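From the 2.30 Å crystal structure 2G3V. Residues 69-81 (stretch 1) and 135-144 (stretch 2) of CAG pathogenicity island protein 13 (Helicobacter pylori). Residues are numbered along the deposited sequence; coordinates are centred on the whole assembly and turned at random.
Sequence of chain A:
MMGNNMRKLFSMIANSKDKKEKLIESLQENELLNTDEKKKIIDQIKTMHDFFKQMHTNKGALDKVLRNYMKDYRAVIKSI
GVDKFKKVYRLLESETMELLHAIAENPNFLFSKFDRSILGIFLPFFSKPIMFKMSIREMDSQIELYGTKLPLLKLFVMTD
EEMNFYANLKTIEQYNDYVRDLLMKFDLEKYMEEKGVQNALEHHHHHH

Stretch 1 (69-81) YMKDYRAVIKSIG
Stretch 2 (135-144) SIREMDSQIE

Two segments of one chain, each mostly helical, pack through a small, largely apolar contact, with no hydrogen bond between them and 394 Å² buried in total. Helix 73-79 and helix 136-144 run in broadly the same direction, their axes 40° apart and 10.7 Å apart at closest approach. The register pairs V76 with I136 (CA to CA 6.4 Å) and I80 with D140 (CA to CA 6.5 Å), one step of four residues on each side, so that successive turns meet.

Before the first helix, M70 has extended backbone angles (-67/147), and D72 takes the N-cap: its chi1 is t, and its OD1 accepts from A75 N at 3.0 Å, satisfying an amide that has no earlier helical carbonyl. S135 (chi1 p) caps the second helix through a weak bond from E138 N to its OG, 3.4 Å. Helical angles then hold through E144.

The CA-to-CB bond of I136 (m, m) points sideways relative to the first stretch, yet the end of the side chain comes nearer: CD1 lies 3.3 Å from V76 CG2 and 4.2 Å from A75 CB. The methyl of A75 and the branched V76 (chi1 t) give I136 an apolar surface, with a close approach at V76. S79 also fits here, CB 3.5 Å from I136 CG2, while its OG donates to A75 O (2.8 Å), satisfying its polar group within its own helix.

I80 (m, t) points toward the second helix. Its CD1 lies 3.9 Å from I136 CG2 and 4.0 Å from M139 CG, and its CG2 is 4.1 Å from I143 CD1 (I143 m, t). D140 (chi1 t) points toward the first stretch, its OD1 3.7 Å from I80 CG1 without a hydrogen bond, and its OD2 forms a salt bridge with R137 NH2 at 3.3 Å, by charge alone. Two flexible selenomethionines add M70 CE to M139 CE at 3.6 Å (M70 m, m, -101°; M139 t, p, p). G81, with phi 86° and psi 147°, suits glycine because a CB would jam against the preceding carbonyl.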

# COMPACT_ATOMS: atom_id res chain seq x y z
N TYR A 69 -18.27 -1.16 -5.36
CA TYR A 69 -17.17 -2.11 -5.21
C TYR A 69 -17.59 -3.41 -4.54
O TYR A 69 -17.20 -4.50 -4.98
CB TYR A 69 -16.01 -1.51 -4.41
CG TYR A 69 -15.19 -0.45 -5.13
CD1 TYR A 69 -13.80 -0.41 -4.97
CD2 TYR A 69 -15.79 0.52 -5.93
CE1 TYR A 69 -13.02 0.57 -5.58
CE2 TYR A 69 -15.03 1.52 -6.55
CZ TYR A 69 -13.64 1.54 -6.36
OH TYR A 69 -12.85 2.50 -6.93
N MSE A 70 -18.37 -3.30 -3.47
CA MSE A 70 -18.77 -4.49 -2.74
C MSE A 70 -19.68 -5.34 -3.57
O MSE A 70 -20.40 -4.82 -4.42
CB MSE A 70 -19.46 -4.08 -1.44
CG MSE A 70 -18.54 -3.26 -0.58
SE MSE A 70 -16.81 -4.12 -0.53
CE MSE A 70 -17.03 -4.94 1.21
N LYS A 71 -19.60 -6.66 -3.39
CA LYS A 71 -20.46 -7.54 -4.15
C LYS A 71 -21.87 -7.34 -3.60
O LYS A 71 -22.87 -7.31 -4.33
CB LYS A 71 -20.01 -9.00 -3.98
CG LYS A 71 -20.65 -9.96 -4.99
CD LYS A 71 -20.19 -11.39 -4.75
CE LYS A 71 -18.68 -11.57 -4.93
NZ LYS A 71 -18.21 -11.35 -6.33
N ASP A 72 -21.93 -7.17 -2.29
CA ASP A 72 -23.19 -6.95 -1.58
C ASP A 72 -23.05 -5.73 -0.68
O ASP A 72 -22.56 -5.83 0.43
CB ASP A 72 -23.53 -8.17 -0.72
CG ASP A 72 -24.93 -8.13 -0.19
OD1 ASP A 72 -25.41 -7.02 0.15
OD2 ASP A 72 -25.56 -9.21 -0.10
N TYR A 73 -23.47 -4.57 -1.18
CA TYR A 73 -23.41 -3.35 -0.40
C TYR A 73 -24.34 -3.54 0.79
O TYR A 73 -24.00 -3.26 1.94
CB TYR A 73 -23.87 -2.17 -1.26
CG TYR A 73 -24.23 -0.91 -0.51
CD1 TYR A 73 -23.25 -0.01 -0.08
CD2 TYR A 73 -25.57 -0.61 -0.25
CE1 TYR A 73 -23.60 1.18 0.57
CE2 TYR A 73 -25.93 0.56 0.40
CZ TYR A 73 -24.95 1.46 0.81
OH TYR A 73 -25.32 2.62 1.44
N ARG A 74 -25.53 -4.05 0.50
CA ARG A 74 -26.55 -4.33 1.51
C ARG A 74 -25.97 -4.73 2.88
O ARG A 74 -25.99 -3.97 3.83
CB ARG A 74 -27.45 -5.47 1.01
CG ARG A 74 -28.66 -5.77 1.87
CD ARG A 74 -29.13 -7.22 1.74
NE ARG A 74 -28.43 -8.13 2.66
CZ ARG A 74 -28.36 -7.96 3.98
NH1 ARG A 74 -27.71 -8.84 4.74
NH2 ARG A 74 -28.93 -6.91 4.54
N ALA A 75 -25.43 -5.94 2.92
CA ALA A 75 -24.86 -6.59 4.10
C ALA A 75 -23.65 -5.92 4.72
O ALA A 75 -23.43 -6.02 5.92
CB ALA A 75 -24.50 -8.03 3.74
N VAL A 76 -22.86 -5.25 3.89
CA VAL A 76 -21.68 -4.58 4.38
C VAL A 76 -22.02 -3.46 5.36
O VAL A 76 -21.36 -3.32 6.39
CB VAL A 76 -20.84 -4.02 3.21
CG1 VAL A 76 -19.60 -3.34 3.74
CG2 VAL A 76 -20.48 -5.14 2.24
N ILE A 77 -23.04 -2.66 5.05
CA ILE A 77 -23.40 -1.57 5.95
C ILE A 77 -23.97 -2.07 7.26
O ILE A 77 -23.88 -1.38 8.28
CB ILE A 77 -24.40 -0.57 5.30
CG1 ILE A 77 -25.56 -1.32 4.65
CG2 ILE A 77 -23.67 0.31 4.32
CD1 ILE A 77 -26.54 -0.43 3.89
N LYS A 78 -24.53 -3.27 7.25
CA LYS A 78 -25.10 -3.87 8.46
C LYS A 78 -24.01 -4.62 9.24
O LYS A 78 -23.82 -4.41 10.44
CB LYS A 78 -26.23 -4.84 8.09
CG LYS A 78 -27.43 -4.17 7.42
CD LYS A 78 -28.18 -3.26 8.38
CE LYS A 78 -29.19 -2.37 7.65
NZ LYS A 78 -28.51 -1.34 6.80
N SER A 79 -23.29 -5.49 8.54
CA SER A 79 -22.25 -6.27 9.18
C SER A 79 -21.03 -5.44 9.59
O SER A 79 -20.49 -5.60 10.69
CB SER A 79 -21.81 -7.40 8.25
OG SER A 79 -22.93 -8.12 7.77
N ILE A 80 -20.57 -4.56 8.70
CA ILE A 80 -19.39 -3.77 9.00
C ILE A 80 -19.65 -2.29 9.27
O ILE A 80 -19.21 -1.76 10.27
CB ILE A 80 -18.35 -3.95 7.86
CG1 ILE A 80 -18.17 -5.45 7.59
CG2 ILE A 80 -17.00 -3.36 8.26
CD1 ILE A 80 -17.41 -5.78 6.32
N GLY A 81 -20.36 -1.62 8.37
CA GLY A 81 -20.65 -0.20 8.59
C GLY A 81 -19.56 0.75 8.10
O GLY A 81 -18.37 0.43 8.14
N SER A 135 -15.28 -11.26 0.57
CA SER A 135 -16.55 -11.54 1.24
C SER A 135 -16.65 -10.59 2.42
O SER A 135 -15.72 -9.82 2.68
CB SER A 135 -16.60 -12.99 1.72
OG SER A 135 -15.53 -13.28 2.60
N ILE A 136 -17.77 -10.62 3.13
CA ILE A 136 -17.97 -9.75 4.28
C ILE A 136 -16.95 -10.06 5.36
O ILE A 136 -16.19 -9.19 5.79
CB ILE A 136 -19.38 -9.95 4.87
CG1 ILE A 136 -20.44 -9.66 3.80
CG2 ILE A 136 -19.55 -9.08 6.10
CD1 ILE A 136 -20.36 -8.27 3.21
N ARG A 137 -16.92 -11.32 5.79
CA ARG A 137 -16.01 -11.77 6.83
C ARG A 137 -14.57 -11.42 6.49
O ARG A 137 -13.83 -10.88 7.32
CB ARG A 137 -16.14 -13.28 7.02
CG ARG A 137 -17.52 -13.75 7.46
CD ARG A 137 -17.87 -13.26 8.86
NE ARG A 137 -17.95 -11.81 8.92
CZ ARG A 137 -18.20 -11.11 10.02
NH1 ARG A 137 -18.38 -11.73 11.18
NH2 ARG A 137 -18.26 -9.78 9.96
N GLU A 138 -14.17 -11.74 5.27
CA GLU A 138 -12.82 -11.43 4.81
C GLU A 138 -12.51 -9.96 5.05
O GLU A 138 -11.48 -9.61 5.62
CB GLU A 138 -12.70 -11.72 3.31
CG GLU A 138 -12.25 -13.11 2.95
CD GLU A 138 -12.41 -13.39 1.47
OE1 GLU A 138 -12.03 -12.52 0.65
OE2 GLU A 138 -12.92 -14.48 1.12
N MSE A 139 -13.42 -9.10 4.61
CA MSE A 139 -13.22 -7.66 4.76
C MSE A 139 -13.13 -7.25 6.22
O MSE A 139 -12.27 -6.46 6.59
CB MSE A 139 -14.36 -6.90 4.06
CG MSE A 139 -14.21 -5.37 4.03
SE MSE A 139 -12.73 -4.71 2.97
CE MSE A 139 -13.46 -5.04 1.21
N ASP A 140 -14.00 -7.80 7.04
CA ASP A 140 -14.02 -7.45 8.45
C ASP A 140 -12.72 -7.74 9.15
O ASP A 140 -12.21 -6.90 9.88
CB ASP A 140 -15.17 -8.17 9.16
CG ASP A 140 -15.63 -7.43 10.40
OD1 ASP A 140 -15.81 -6.18 10.32
OD2 ASP A 140 -15.83 -8.09 11.45
N SER A 141 -12.18 -8.94 8.95
CA SER A 141 -10.92 -9.28 9.63
C SER A 141 -9.73 -8.56 9.01
O SER A 141 -8.76 -8.26 9.70
CB SER A 141 -10.70 -10.79 9.63
OG SER A 141 -10.67 -11.31 8.32
N GLN A 142 -9.80 -8.30 7.71
CA GLN A 142 -8.72 -7.60 7.04
C GLN A 142 -8.65 -6.21 7.65
O GLN A 142 -7.57 -5.72 7.96
CB GLN A 142 -8.98 -7.51 5.54
CG GLN A 142 -7.75 -7.11 4.72
CD GLN A 142 -8.01 -7.11 3.22
OE1 GLN A 142 -8.77 -6.29 2.71
NE2 GLN A 142 -7.36 -8.03 2.50
N ILE A 143 -9.81 -5.60 7.85
CA ILE A 143 -9.89 -4.26 8.43
C ILE A 143 -9.36 -4.29 9.87
O ILE A 143 -8.61 -3.42 10.28
CB ILE A 143 -11.35 -3.74 8.40
CG1 ILE A 143 -11.79 -3.52 6.95
CG2 ILE A 143 -11.48 -2.47 9.22
CD1 ILE A 143 -13.22 -3.03 6.80
N GLU A 144 -9.76 -5.31 10.62
CA GLU A 144 -9.30 -5.45 12.00
C GLU A 144 -7.78 -5.62 12.04
O GLU A 144 -7.08 -4.93 12.78
CB GLU A 144 -9.97 -6.67 12.64
CG GLU A 144 -10.08 -6.58 14.16
CD GLU A 144 -10.91 -5.37 14.61
OE1 GLU A 144 -12.11 -5.29 14.25
OE2 GLU A 144 -10.35 -4.51 15.33